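Local coordinates for SPCC18.06c protein (Schizosaccharomyces pombe, PDB 2P51), which removes the poly(A) tails of mRNAs as the 3'-exoribonuclease and catalytic deadenylase component of the CCR4-NOT complex, at residues P46-D51 / E160-I165; G89-D94 / S240-T245; P201-I206 / M265-Y270. All blocks are in the same frame, centred on the assembly; numbering follows the deposited sequence.

Contact 1: residues P46-D51 / E160-I165. With MG (magnesium ion), chain C; MG (magnesium ion), chain B.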
ATOM      1  N   PRO A  46      -6.388 -14.081   5.062  1.00 12.61           N
ATOM      2  CA  PRO A  46      -5.008 -14.039   4.592  1.00 12.36           C
ATOM      3  C   PRO A  46      -4.789 -13.246   3.327  1.00 11.58           C
ATOM      4  O   PRO A  46      -3.713 -13.370   2.703  1.00 15.00           O
ATOM      5  CB  PRO A  46      -4.706 -15.536   4.347  1.00 13.81           C
ATOM      6  CG  PRO A  46      -6.033 -16.102   3.905  1.00 14.46           C
ATOM      7  CD  PRO A  46      -7.079 -15.346   4.691  1.00 13.17           C
ATOM      8  N   VAL A  47      -5.718 -12.430   2.896  1.00 12.18           N
ATOM      9  CA  VAL A  47      -5.612 -11.579   1.697  1.00 11.23           C
ATOM     10  C   VAL A  47      -5.456 -10.133   2.215  1.00 12.17           C
ATOM     11  O   VAL A  47      -6.376  -9.595   2.823  1.00 13.75           O
ATOM     12  CB  VAL A  47      -6.776 -11.735   0.725  1.00 11.91           C
ATOM     13  CG1 VAL A  47      -6.584 -10.803  -0.492  1.00 13.64           C
ATOM     14  CG2 VAL A  47      -6.916 -13.174   0.260  1.00 12.95           C
ATOM     15  N   VAL A  48      -4.263  -9.562   2.000  1.00 12.26           N
ATOM     16  CA  VAL A  48      -3.996  -8.214   2.521  1.00 11.88           C
ATOM     17  C   VAL A  48      -3.952  -7.199   1.382  1.00 11.65           C
ATOM     18  O   VAL A  48      -3.079  -7.380   0.495  1.00 12.46           O
ATOM     19  CB  VAL A  48      -2.646  -8.196   3.227  1.00 12.06           C
ATOM     20  CG1 VAL A  48      -2.357  -6.780   3.751  1.00 13.52           C
ATOM     21  CG2 VAL A  48      -2.560  -9.214   4.375  1.00 13.55           C
ATOM     22  N   SER A  49      -4.806  -6.191   1.389  1.00 12.10           N
ATOM     23  CA  SER A  49      -4.787  -5.134   0.353  1.00 10.64           C
ATOM     24  C   SER A  49      -4.112  -3.909   0.933  1.00 10.26           C
ATOM     25  O   SER A  49      -4.394  -3.625   2.127  1.00 11.57           O
ATOM     26  CB  SER A  49      -6.204  -4.796  -0.148  1.00 14.51           C
ATOM     27  OG  SER A  49      -6.746  -6.004  -0.726  1.00 14.57           O
ATOM     28  N   MET A  50      -3.279  -3.229   0.129  1.00 10.86           N
ATOM     29  CA  MET A  50      -2.418  -2.200   0.722  1.00 10.35           C
ATOM     30  C   MET A  50      -2.367  -0.965  -0.156  1.00 10.42           C
ATOM     31  O   MET A  50      -2.425  -1.053  -1.397  1.00 12.75           O
ATOM     32  CB  MET A  50      -1.002  -2.778   0.936  1.00 11.41           C
ATOM     33  CG  MET A  50       0.055  -1.856   1.481  1.00 14.00           C
ATOM     34  SD  MET A  50       0.883  -0.880   0.185  1.00 15.39           S
ATOM     35  CE  MET A  50       1.961  -2.169  -0.489  1.00 14.59           C
ATOM     36  N   ASP A  51      -2.229   0.157   0.571  1.00 10.94           N
ATOM     37  CA  ASP A  51      -1.934   1.440  -0.058  1.00 11.17           C
ATOM     38  C   ASP A  51      -1.026   2.250   0.866  1.00 10.46           C
ATOM     39  O   ASP A  51      -0.998   1.901   2.081  1.00 12.01           O
ATOM     40  CB  ASP A  51      -3.199   2.273  -0.349  1.00 13.19           C
ATOM     41  CG  ASP A  51      -2.920   3.519  -1.185  1.00 13.74           C
ATOM     42  OD1 ASP A  51      -2.009   3.451  -2.049  1.00 13.49           O
ATOM     43  OD2 ASP A  51      -3.631   4.513  -0.942  1.00 16.26           O
ATOM     44  N   GLU A 160       4.016 -17.505   1.946  1.00 18.55           N
ATOM     45  CA  GLU A 160       3.311 -17.806   0.712  1.00 20.98           C
ATOM     46  C   GLU A 160       1.810 -17.941   0.937  1.00 19.51           C
ATOM     47  O   GLU A 160       0.971 -17.867   0.014  1.00 21.45           O
ATOM     48  CB  GLU A 160       3.953 -19.080   0.125  1.00 28.28           C
ATOM     49  CG  GLU A 160       2.947 -20.188  -0.007  1.00 48.34           C
ATOM     50  CD  GLU A 160       2.693 -20.855  -1.333  1.00 61.52           C
ATOM     51  OE1 GLU A 160       2.910 -20.280  -2.430  1.00 86.49           O
ATOM     52  OE2 GLU A 160       2.244 -22.015  -1.261  1.00 82.54           O
ATOM     53  N   GLU A 161       1.411 -18.166   2.180  1.00 16.93           N
ATOM     54  CA  GLU A 161       0.004 -18.314   2.550  1.00 18.67           C
ATOM     55  C   GLU A 161      -0.815 -17.024   2.482  1.00 15.70           C
ATOM     56  O   GLU A 161      -2.058 -17.049   2.519  1.00 15.93           O
ATOM     57  CB  GLU A 161      -0.103 -18.872   3.977  1.00 26.66           C
ATOM     58  CG  GLU A 161       0.514 -20.249   4.217  1.00 29.13           C
ATOM     59  CD  GLU A 161       2.010 -20.161   4.529  1.00 34.60           C
ATOM     60  OE1 GLU A 161       2.529 -21.243   4.869  1.00 48.88           O
ATOM     61  OE2 GLU A 161       2.706 -19.128   4.437  1.00 27.08           O
ATOM     62  N   VAL A 162      -0.117 -15.912   2.420  1.00 13.52           N
ATOM     63  CA  VAL A 162      -0.740 -14.589   2.434  1.00 11.88           C
ATOM     64  C   VAL A 162      -0.592 -13.969   1.063  1.00 11.87           C
ATOM     65  O   VAL A 162       0.496 -13.993   0.470  1.00 15.68           O
ATOM     66  CB  VAL A 162      -0.050 -13.676   3.512  1.00 14.62           C
ATOM     67  CG1 VAL A 162      -0.560 -12.250   3.417  1.00 13.70           C
ATOM     68  CG2 VAL A 162      -0.292 -14.272   4.907  1.00 15.78           C
ATOM     69  N   THR A 163      -1.687 -13.421   0.539  1.00 12.43           N
ATOM     70  CA  THR A 163      -1.669 -12.761  -0.772  1.00 12.93           C
ATOM     71  C   THR A 163      -1.714 -11.240  -0.569  1.00 12.24           C
ATOM     72  O   THR A 163      -2.599 -10.830   0.166  1.00 14.17           O
ATOM     73  CB  THR A 163      -2.868 -13.207  -1.628  1.00 16.02           C
ATOM     74  OG1 THR A 163      -2.858 -14.657  -1.795  1.00 17.93           O
ATOM     75  CG2 THR A 163      -2.787 -12.586  -3.020  1.00 16.54           C
ATOM     76  N   TRP A 164      -0.826 -10.498  -1.194  1.00 11.43           N
ATOM     77  CA  TRP A 164      -0.899  -9.035  -1.117  1.00 11.08           C
ATOM     78  C   TRP A 164      -1.516  -8.461  -2.385  1.00 10.79           C
ATOM     79  O   TRP A 164      -1.175  -8.891  -3.503  1.00 13.24           O
ATOM     80  CB  TRP A 164       0.503  -8.431  -0.934  1.00 13.79           C
ATOM     81  CG  TRP A 164       0.993  -8.607   0.480  1.00 12.55           C
ATOM     82  CD1 TRP A 164       1.395  -9.783   1.069  1.00 15.44           C
ATOM     83  CD2 TRP A 164       1.119  -7.575   1.476  1.00 12.06           C
ATOM     84  NE1 TRP A 164       1.765  -9.525   2.383  1.00 14.64           N
ATOM     85  CE2 TRP A 164       1.608  -8.181   2.661  1.00 14.29           C
ATOM     86  CE3 TRP A 164       0.864  -6.175   1.494  1.00 12.41           C
ATOM     87  CZ2 TRP A 164       1.850  -7.456   3.844  1.00 12.52           C
ATOM     88  CZ3 TRP A 164       1.111  -5.491   2.670  1.00 12.92           C
ATOM     89  CH2 TRP A 164       1.594  -6.106   3.839  1.00 12.26           C
ATOM     90  N   ILE A 165      -2.439  -7.528  -2.228  1.00 10.88           N
ATOM     91  CA  ILE A 165      -3.165  -6.881  -3.329  1.00 11.44           C
ATOM     92  C   ILE A 165      -2.851  -5.407  -3.321  1.00 11.43           C
ATOM     93  O   ILE A 165      -2.928  -4.777  -2.268  1.00 12.50           O
ATOM     94  CB  ILE A 165      -4.678  -7.083  -3.179  1.00 12.63           C
ATOM     95  CG1 ILE A 165      -5.057  -8.526  -2.946  1.00 13.60           C
ATOM     96  CG2 ILE A 165      -5.404  -6.468  -4.401  1.00 15.39           C
ATOM     97  CD1 ILE A 165      -4.603  -9.452  -4.076  1.00 16.47           C
TER
HETATM   98 MG    MG C2002      -3.968   6.473  -1.557  0.86 15.85          MG
HETATM   99 MG    MG B2001      -1.327   3.629  -3.973  1.00 14.74          MG
HETATM  100  O   HOH W   1      -2.519   2.109  -4.690  0.91 13.04           O
HETATM  101  O   HOH W   2      -2.746   5.004  -4.314  0.98 18.10           O
HETATM  102  O   HOH W   3      -0.695   3.703  -6.006  0.94 14.63           O
HETATM  103  O   HOH W   4      -0.039   5.194  -3.572  1.00 14.45           O
HETATM  104  O   HOH W   5      -1.949   6.650  -2.203  0.78 15.06           O
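Val48 lays one methyl over the indole of Trp164, its partner on the neighbouring parallel strand, and the two side chains run alongside one another in the same direction. Val48 CG1 stands 3.9 Å from the centroid of the six-membered ring of Trp164, only 11° off the ring normal, a CH-pi contact. The torsion that puts CG1 anti to the backbone N (chi1 179°) places it over the ring; the other methyl, CG2, turns instead to Val162 and meets its CG1 at 3.8 Å. Met50 comes to the same indole from a different side. Its CG lies in the plane of the ring, at the edge, 4.0 Å from Trp164 CZ3. The indole is steadied further by Leu156, whose O accepts from Trp164 NE1, and by the edge-to-face ring of Phe200.

On the other face Val47 and Ile165 meet CG1 to CG1 at 3.7 Å, their side chains crossing at a slant. Ser49 OG sits against Ile165 CB at 3.4 Å. Helix 238-257 covers this layer, with Phe250 on Val47 and Phe249 on Ile165. Between the two faces the backbones are joined by four hydrogen bonds in parallel register, beginning with Thr163 N to Pro46 O and ending with Met50 N to Ile165 O.

Just beyond that last bond Asp51 splits its carboxylate between two magnesium ions, OD1 binding one at 2.0 Å and OD2 the other at 2.1 Å. Apolar packing on both faces and backbone bonding thus fix the strand immediately before a bridging carboxylate of the DEDD nuclease site, where Glu53, Asp172 and Asp241 supply further ligands.

Contact 2: residues G89-D94 / S240-T245. With MG (magnesium ion), chain C.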
ATOM      1  N   GLY A  89      -2.032   1.731   4.656  1.00 11.53           N
ATOM      2  CA  GLY A  89      -3.359   1.110   4.840  1.00 11.92           C
ATOM      3  C   GLY A  89      -3.283  -0.383   4.583  1.00 10.79           C
ATOM      4  O   GLY A  89      -2.696  -0.768   3.552  1.00 12.18           O
ATOM      5  N   LEU A  90      -3.796  -1.182   5.529  1.00 11.48           N
ATOM      6  CA  LEU A  90      -3.852  -2.616   5.342  1.00 11.07           C
ATOM      7  C   LEU A  90      -5.297  -3.100   5.560  1.00 10.99           C
ATOM      8  O   LEU A  90      -5.813  -2.961   6.662  1.00 13.09           O
ATOM      9  CB  LEU A  90      -2.926  -3.351   6.312  1.00 12.32           C
ATOM     10  CG  LEU A  90      -1.436  -3.031   6.317  1.00 11.81           C
ATOM     11  CD1 LEU A  90      -0.707  -3.838   7.386  1.00 15.21           C
ATOM     12  CD2 LEU A  90      -0.829  -3.277   4.934  1.00 14.49           C
ATOM     13  N   ALA A  91      -5.896  -3.683   4.529  1.00 11.01           N
ATOM     14  CA  ALA A  91      -7.254  -4.189   4.572  1.00 11.38           C
ATOM     15  C   ALA A  91      -7.214  -5.710   4.415  1.00 11.56           C
ATOM     16  O   ALA A  91      -6.766  -6.220   3.389  1.00 14.71           O
ATOM     17  CB  ALA A  91      -8.100  -3.536   3.475  1.00 13.41           C
ATOM     18  N   LEU A  92      -7.704  -6.410   5.443  1.00 11.30           N
ATOM     19  CA  LEU A  92      -7.677  -7.870   5.426  1.00 11.76           C
ATOM     20  C   LEU A  92      -9.004  -8.404   4.902  1.00 11.81           C
ATOM     21  O   LEU A  92     -10.071  -7.898   5.218  1.00 14.15           O
ATOM     22  CB  LEU A  92      -7.441  -8.459   6.786  1.00 14.47           C
ATOM     23  CG  LEU A  92      -5.965  -8.560   7.249  1.00 18.92           C
ATOM     24  CD1 LEU A  92      -5.162  -7.297   7.167  1.00 23.54           C
ATOM     25  CD2 LEU A  92      -5.989  -9.115   8.697  1.00 19.56           C
ATOM     26  N   SER A  93      -8.888  -9.492   4.113  1.00 12.01           N
ATOM     27  CA  SER A  93     -10.051 -10.201   3.644  1.00 12.74           C
ATOM     28  C   SER A  93      -9.738 -11.697   3.684  1.00 13.11           C
ATOM     29  O   SER A  93      -8.583 -12.108   3.599  1.00 14.44           O
ATOM     30  CB  SER A  93     -10.356  -9.820   2.177  0.76 13.43           C
ATOM     31  OG  SER A  93     -10.490  -8.414   1.943  0.76 13.19           O
ATOM     32  N   ASP A  94     -10.817 -12.478   3.727  1.00 14.28           N
ATOM     33  CA  ASP A  94     -10.635 -13.930   3.464  1.00 14.75           C
ATOM     34  C   ASP A  94     -10.579 -14.152   1.958  1.00 14.90           C
ATOM     35  O   ASP A  94     -10.612 -13.216   1.132  1.00 14.17           O
ATOM     36  CB  ASP A  94     -11.700 -14.779   4.165  1.00 16.89           C
ATOM     37  CG  ASP A  94     -13.080 -14.683   3.559  1.00 20.69           C
ATOM     38  OD1 ASP A  94     -13.322 -14.072   2.494  1.00 17.68           O
ATOM     39  OD2 ASP A  94     -14.013 -15.224   4.183  1.00 27.91           O
ATOM     40  N   SER A 240      -8.823   3.791   3.630  1.00 14.41           N
ATOM     41  CA  SER A 240      -9.958   3.743   2.716  1.00 13.93           C
ATOM     42  C   SER A 240      -9.508   3.294   1.339  1.00 14.16           C
ATOM     43  O   SER A 240     -10.173   2.455   0.701  1.00 13.63           O
ATOM     44  CB  SER A 240     -10.581   5.149   2.665  1.00 15.95           C
ATOM     45  OG  SER A 240     -11.654   5.148   1.736  1.00 16.92           O
ATOM     46  N   ASP A 241      -8.377   3.823   0.874  1.00 13.19           N
ATOM     47  CA  ASP A 241      -7.909   3.395  -0.458  1.00 13.45           C
ATOM     48  C   ASP A 241      -7.556   1.900  -0.472  1.00 11.30           C
ATOM     49  O   ASP A 241      -7.846   1.208  -1.479  1.00 13.55           O
ATOM     50  CB  ASP A 241      -6.694   4.201  -0.894  1.00 14.39           C
ATOM     51  CG  ASP A 241      -6.943   5.677  -1.128  1.00 18.98           C
ATOM     52  OD1 ASP A 241      -8.115   6.100  -1.324  1.00 18.81           O
ATOM     53  OD2 ASP A 241      -5.965   6.482  -1.126  1.00 16.24           O
ATOM     54  N   ALA A 242      -6.965   1.388   0.586  1.00 10.99           N
ATOM     55  CA  ALA A 242      -6.619  -0.045   0.647  1.00 11.70           C
ATOM     56  C   ALA A 242      -7.873  -0.884   0.657  1.00 11.78           C
ATOM     57  O   ALA A 242      -7.993  -1.971   0.061  1.00 12.82           O
ATOM     58  CB  ALA A 242      -5.787  -0.330   1.907  1.00 12.11           C
ATOM     59  N   LEU A 243      -8.905  -0.428   1.367  1.00 12.24           N
ATOM     60  CA  LEU A 243     -10.150  -1.210   1.409  1.00 12.69           C
ATOM     61  C   LEU A 243     -10.806  -1.224   0.046  1.00 12.58           C
ATOM     62  O   LEU A 243     -11.369  -2.219  -0.424  1.00 14.74           O
ATOM     63  CB  LEU A 243     -11.081  -0.553   2.440  1.00 14.85           C
ATOM     64  CG  LEU A 243     -12.525  -1.077   2.504  1.00 15.82           C
ATOM     65  CD1 LEU A 243     -12.551  -2.550   2.827  1.00 15.92           C
ATOM     66  CD2 LEU A 243     -13.330  -0.308   3.546  1.00 16.75           C
ATOM     67  N   LEU A 244     -10.818  -0.077  -0.674  1.00 12.24           N
ATOM     68  CA  LEU A 244     -11.400  -0.082  -2.016  1.00 12.29           C
ATOM     69  C   LEU A 244     -10.642  -1.014  -2.958  1.00 12.47           C
ATOM     70  O   LEU A 244     -11.270  -1.660  -3.816  1.00 13.31           O
ATOM     71  CB  LEU A 244     -11.361   1.352  -2.597  1.00 14.75           C
ATOM     72  CG  LEU A 244     -12.269   1.611  -3.791  1.00 15.89           C
ATOM     73  CD1 LEU A 244     -13.722   1.294  -3.456  1.00 19.88           C
ATOM     74  CD2 LEU A 244     -12.137   3.071  -4.234  1.00 17.79           C
ATOM     75  N   THR A 245      -9.306  -1.016  -2.772  1.00 12.77           N
ATOM     76  CA  THR A 245      -8.448  -1.908  -3.528  1.00 12.34           C
ATOM     77  C   THR A 245      -8.902  -3.351  -3.316  1.00 12.19           C
ATOM     78  O   THR A 245      -9.056  -4.119  -4.296  1.00 13.57           O
ATOM     79  CB  THR A 245      -6.984  -1.744  -3.088  1.00 12.98           C
ATOM     80  OG1 THR A 245      -6.586  -0.381  -3.431  1.00 13.57           O
ATOM     81  CG2 THR A 245      -6.031  -2.657  -3.849  1.00 14.47           C
TER
HETATM   82 MG    MG C2002      -3.968   6.473  -1.557  0.86 15.85          MG
HETATM   83  O   HOH W   5      -1.949   6.650  -2.203  0.78 15.06           O
HETATM   84  O   HOH W   6      -4.644   5.839  -3.441  0.95 21.84           O
HETATM   85  O   HOH W   7      -4.065   8.458  -2.183  0.86 17.18           O
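Asp241 O, the carbonyl oxygen just ahead of the Ala242 methyl that meets Gly89, is gripped twice by Thr245. The backbone N of Thr245 reaches it in the ordinary helical bond at 3.0 Å, and Thr245 OG1 donates to the same Asp241 O at 2.8 Å. The two donors arrive from opposite faces of the carbonyl plane, the hydroxyl tilted 34° from it, so the threonine side chain is tied back onto its own helix.

Across the contact itself no hydrogen bond forms; helix and strand meet through methyl groups and backbone. Ala242 CB presses on the peptide of Gly89, 3.5 Å from Gly89 O. A residue further along the helix, Leu243, receives the methyl of Ala91, whose CB lies 3.7 Å from Leu243 CA and also borders Ala242 O. With glycine and two alanines at the interface, the axes of the segments come within 6.7 Å, their directions 36° apart. A beta carbon on Gly89 would point toward the helix and come tightly against Ala242 CB, so the missing side chain probably allows this close approach.

Asp241 turns to the metal instead: its OD2 binds a magnesium ion at 2.0 Å, alongside three waters and the carboxylates of Asp51 and Glu53. The second oxygen, OD1, forms a salt bridge with Arg231 NH1 and a hydrogen bond with His236 N, which would restrain rotation of the carboxylate. Small apolar residues seat the helix closely on the sheet, while its neighbouring aspartate presents one oxygen to the cation and has the other held by Arg231 and His236.

Contact 3: residues P201-I206 / M265-Y270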
ATOM      1  N   PRO A 201       5.880 -12.828  -1.366  1.00 13.09           N
ATOM      2  CA  PRO A 201       6.032 -13.852  -2.379  1.00 13.27           C
ATOM      3  C   PRO A 201       4.809 -14.070  -3.254  1.00 13.20           C
ATOM      4  O   PRO A 201       4.961 -14.667  -4.330  1.00 15.59           O
ATOM      5  CB  PRO A 201       6.328 -15.115  -1.560  1.00 14.32           C
ATOM      6  CG  PRO A 201       5.745 -14.822  -0.191  1.00 15.67           C
ATOM      7  CD  PRO A 201       6.013 -13.350   0.028  1.00 15.53           C
ATOM      8  N   LYS A 202       3.632 -13.637  -2.833  1.00 14.05           N
ATOM      9  CA  LYS A 202       2.418 -13.772  -3.645  1.00 14.81           C
ATOM     10  C   LYS A 202       1.700 -12.436  -3.665  1.00 14.10           C
ATOM     11  O   LYS A 202       1.092 -12.056  -2.650  1.00 16.52           O
ATOM     12  CB  LYS A 202       1.534 -14.859  -3.043  0.62 16.36           C
ATOM     13  CG  LYS A 202       0.179 -15.024  -3.727  0.62 20.97           C
ATOM     14  CD  LYS A 202      -0.533 -16.312  -3.307  0.62 23.63           C
ATOM     15  CE  LYS A 202      -1.726 -16.525  -4.207  0.62 19.04           C
ATOM     16  NZ  LYS A 202      -3.060 -16.357  -3.609  0.62 31.21           N
ATOM     17  N   ASN A 203       1.798 -11.736  -4.782  1.00 13.35           N
ATOM     18  CA  ASN A 203       1.155 -10.404  -4.813  1.00 14.07           C
ATOM     19  C   ASN A 203       0.559 -10.190  -6.202  1.00 12.97           C
ATOM     20  O   ASN A 203       0.998 -10.810  -7.201  1.00 15.01           O
ATOM     21  CB  ASN A 203       2.162  -9.350  -4.371  1.00 15.60           C
ATOM     22  CG  ASN A 203       3.328  -9.129  -5.288  1.00 16.85           C
ATOM     23  OD1 ASN A 203       3.151  -8.562  -6.379  1.00 18.43           O
ATOM     24  ND2 ASN A 203       4.556  -9.498  -4.967  1.00 17.92           N
ATOM     25  N   TYR A 204      -0.442  -9.325  -6.228  1.00 12.94           N
ATOM     26  CA  TYR A 204      -1.077  -8.890  -7.485  1.00 13.05           C
ATOM     27  C   TYR A 204      -1.167  -7.363  -7.499  1.00 12.78           C
ATOM     28  O   TYR A 204      -1.480  -6.794  -6.423  1.00 16.50           O
ATOM     29  CB  TYR A 204      -2.485  -9.465  -7.669  1.00 13.70           C
ATOM     30  CG  TYR A 204      -2.527 -10.977  -7.769  1.00 14.03           C
ATOM     31  CD1 TYR A 204      -2.165 -11.626  -8.946  1.00 16.64           C
ATOM     32  CD2 TYR A 204      -2.936 -11.731  -6.692  1.00 17.85           C
ATOM     33  CE1 TYR A 204      -2.200 -13.003  -9.048  1.00 20.27           C
ATOM     34  CE2 TYR A 204      -2.974 -13.103  -6.791  1.00 23.26           C
ATOM     35  CZ  TYR A 204      -2.610 -13.737  -7.955  1.00 23.49           C
ATOM     36  OH  TYR A 204      -2.661 -15.128  -8.011  1.00 28.89           O
ATOM     37  N   ASP A 205      -0.898  -6.790  -8.653  1.00 12.69           N
ATOM     38  CA  ASP A 205      -1.061  -5.349  -8.851  1.00 13.05           C
ATOM     39  C   ASP A 205      -2.282  -5.168  -9.745  1.00 11.70           C
ATOM     40  O   ASP A 205      -2.209  -5.506 -10.936  1.00 13.26           O
ATOM     41  CB  ASP A 205       0.207  -4.740  -9.449  1.00 13.56           C
ATOM     42  CG  ASP A 205       0.113  -3.235  -9.619  1.00 13.67           C
ATOM     43  OD1 ASP A 205      -1.033  -2.686  -9.725  1.00 13.56           O
ATOM     44  OD2 ASP A 205       1.161  -2.554  -9.669  1.00 15.64           O
ATOM     45  N   ILE A 206      -3.365  -4.644  -9.196  1.00 11.84           N
ATOM     46  CA  ILE A 206      -4.617  -4.500  -9.968  1.00 13.05           C
ATOM     47  C   ILE A 206      -4.407  -3.587 -11.180  1.00 11.83           C
ATOM     48  O   ILE A 206      -5.113  -3.770 -12.169  1.00 15.84           O
ATOM     49  CB  ILE A 206      -5.734  -3.949  -9.061  1.00 14.15           C
ATOM     50  CG1 ILE A 206      -6.124  -4.948  -7.969  1.00 15.26           C
ATOM     51  CG2 ILE A 206      -6.973  -3.491  -9.839  1.00 17.59           C
ATOM     52  CD1 ILE A 206      -7.060  -4.322  -6.927  1.00 18.78           C
ATOM     53  N   MET A 265      -0.408 -13.390 -13.684  1.00 19.83           N
ATOM     54  CA  MET A 265      -0.288 -12.032 -13.162  1.00 22.61           C
ATOM     55  C   MET A 265       0.410 -11.889 -11.844  1.00 18.14           C
ATOM     56  O   MET A 265       0.550 -10.765 -11.377  1.00 18.62           O
ATOM     57  CB  MET A 265      -1.740 -11.571 -13.117  1.00 26.36           C
ATOM     58  CG  MET A 265      -2.014 -11.417 -14.705  1.00 30.91           C
ATOM     59  SD  MET A 265      -3.679 -11.122 -14.672  1.00 33.85           S
ATOM     60  CE  MET A 265      -4.601 -10.246 -15.794  1.00117.07           C
ATOM     61  N   LEU A 266       0.795 -13.038 -11.324  1.00 18.25           N
ATOM     62  CA  LEU A 266       1.518 -12.998 -10.067  1.00 19.14           C
ATOM     63  C   LEU A 266       2.834 -12.195 -10.133  1.00 18.20           C
ATOM     64  O   LEU A 266       3.690 -12.363 -10.996  1.00 19.60           O
ATOM     65  CB  LEU A 266       1.860 -14.443  -9.667  1.00 21.92           C
ATOM     66  CG  LEU A 266       2.043 -14.807  -8.207  1.00 31.84           C
ATOM     67  CD1 LEU A 266       0.848 -14.485  -7.309  1.00 32.62           C
ATOM     68  CD2 LEU A 266       2.356 -16.308  -8.096  1.00 47.18           C
ATOM     69  N   ASN A 267       2.990 -11.333  -9.128  1.00 16.04           N
ATOM     70  CA  ASN A 267       4.200 -10.548  -8.879  1.00 16.84           C
ATOM     71  C   ASN A 267       4.562  -9.675 -10.068  1.00 14.77           C
ATOM     72  O   ASN A 267       5.762  -9.457 -10.311  1.00 22.37           O
ATOM     73  CB  ASN A 267       5.367 -11.461  -8.463  1.00 16.07           C
ATOM     74  CG  ASN A 267       4.993 -12.282  -7.236  1.00 16.89           C
ATOM     75  OD1 ASN A 267       3.950 -12.136  -6.600  1.00 20.66           O
ATOM     76  ND2 ASN A 267       5.852 -13.206  -6.895  1.00 21.49           N
ATOM     77  N   GLN A 268       3.600  -9.155 -10.801  1.00 15.32           N
ATOM     78  CA  GLN A 268       3.956  -8.226 -11.873  1.00 15.94           C
ATOM     79  C   GLN A 268       3.561  -6.814 -11.430  1.00 16.38           C
ATOM     80  O   GLN A 268       2.377  -6.569 -11.180  1.00 19.40           O
ATOM     81  CB  GLN A 268       3.251  -8.542 -13.196  1.00 18.67           C
ATOM     82  CG  GLN A 268       3.442  -9.985 -13.701  1.00 22.29           C
ATOM     83  CD  GLN A 268       4.908 -10.245 -13.936  1.00 27.02           C
ATOM     84  OE1 GLN A 268       5.531  -9.461 -14.637  1.00 35.79           O
ATOM     85  NE2 GLN A 268       5.482 -11.316 -13.348  1.00 35.55           N
ATOM     86  N   LEU A 269       4.515  -5.892 -11.345  1.00 17.31           N
ATOM     87  CA  LEU A 269       4.169  -4.550 -10.887  1.00 15.25           C
ATOM     88  C   LEU A 269       3.913  -3.643 -12.069  1.00 15.07           C
ATOM     89  O   LEU A 269       4.690  -3.685 -13.041  1.00 19.50           O
ATOM     90  CB  LEU A 269       5.306  -3.977 -10.036  1.00 18.41           C
ATOM     91  CG  LEU A 269       5.731  -4.758  -8.794  1.00 24.48           C
ATOM     92  CD1 LEU A 269       6.662  -3.878  -7.981  1.00 33.39           C
ATOM     93  CD2 LEU A 269       4.505  -5.157  -8.012  1.00 26.55           C
ATOM     94  N   TYR A 270       2.864  -2.825 -12.048  1.00 15.98           N
ATOM     95  CA  TYR A 270       2.621  -1.935 -13.179  1.00 13.87           C
ATOM     96  C   TYR A 270       3.769  -0.980 -13.421  1.00 15.68           C
ATOM     97  O   TYR A 270       4.285  -0.340 -12.533  1.00 17.45           O
ATOM     98  CB  TYR A 270       1.343  -1.123 -12.917  1.00 15.03           C
ATOM     99  CG  TYR A 270       1.041  -0.224 -14.104  1.00 16.84           C
ATOM    100  CD1 TYR A 270       0.598  -0.805 -15.287  1.00 16.50           C
ATOM    101  CD2 TYR A 270       1.201   1.155 -14.010  1.00 17.13           C
ATOM    102  CE1 TYR A 270       0.318   0.023 -16.364  1.00 18.91           C
ATOM    103  CE2 TYR A 270       0.923   1.976 -15.072  1.00 17.89           C
ATOM    104  CZ  TYR A 270       0.497   1.401 -16.253  1.00 19.15           C
ATOM    105  OH  TYR A 270       0.203   2.197 -17.334  1.00 23.08           O
TER
HETATM  106  O   HOH W   8       0.104  -8.130 -10.886  1.00 18.93           O
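A type II turn from Met265 to Gln268, with Asn267 at a positive phi of 58°, lays the backbone beside strand 203-205 and directs Asn267 N to Asn203 O at 2.8 Å. The Asn267 side chain then continues the pairing, its amide acting much as a peptide group would. Its OD1 accepts from Asn203 N at 2.8 Å. Its ND2 donates to Pro201 O at 3.1 Å and stands above the Pro201 carbonyl plane, while that oxygen lies in the plane of the Asn267 amide. An alanine at Asn267 would probably leave Asn203 N and Pro201 O without these mates and the turn less firmly fastened to the strand.

Within the turn, Leu266 sets its CD1 obliquely against the Tyr204 ring, 3.6 Å from CZ. At the far end Asp205 OD2 accepts from Tyr270 N at 2.9 Å, met from above the carboxylate plane, while OD1 of the same aspartate caps Lys207 N. A water accepts from Asp205 N and lies within hydrogen-bonding distance of Met265 O and Gln268 O, bridging the two segments.

Asp205 is therefore an N-cap residue that also holds a distant loop. The whole is a loop segment that follows helix 238-257, laid along edge strand 203-205, one of the two outermost strands of the RNase H-like sheet.

The three contacts lie on one sheet, with contact 1 between the other two. Contacts 1 and 2, whose centres are 9 Å apart, share strand pairing: Asp51 O lies 2.8 Å from Gly89 N, a probable hydrogen bond. They also share a magnesium ion, approached by Asp51 from the sheet and by Asp241 from the covering helix. Contact 3 lies on the other flank, about 10 Å from contact 1 between centres, joined to it where Trp164 O stands 2.9 Å from Tyr204 N. Contacts 2 and 3 are about 16 Å apart between centres, yet Ile206 CD1 still reaches Thr245 O. The Asp205 side chain is about 9 Å from a magnesium ion, so contact 3 lies near the site but supplies no ligand.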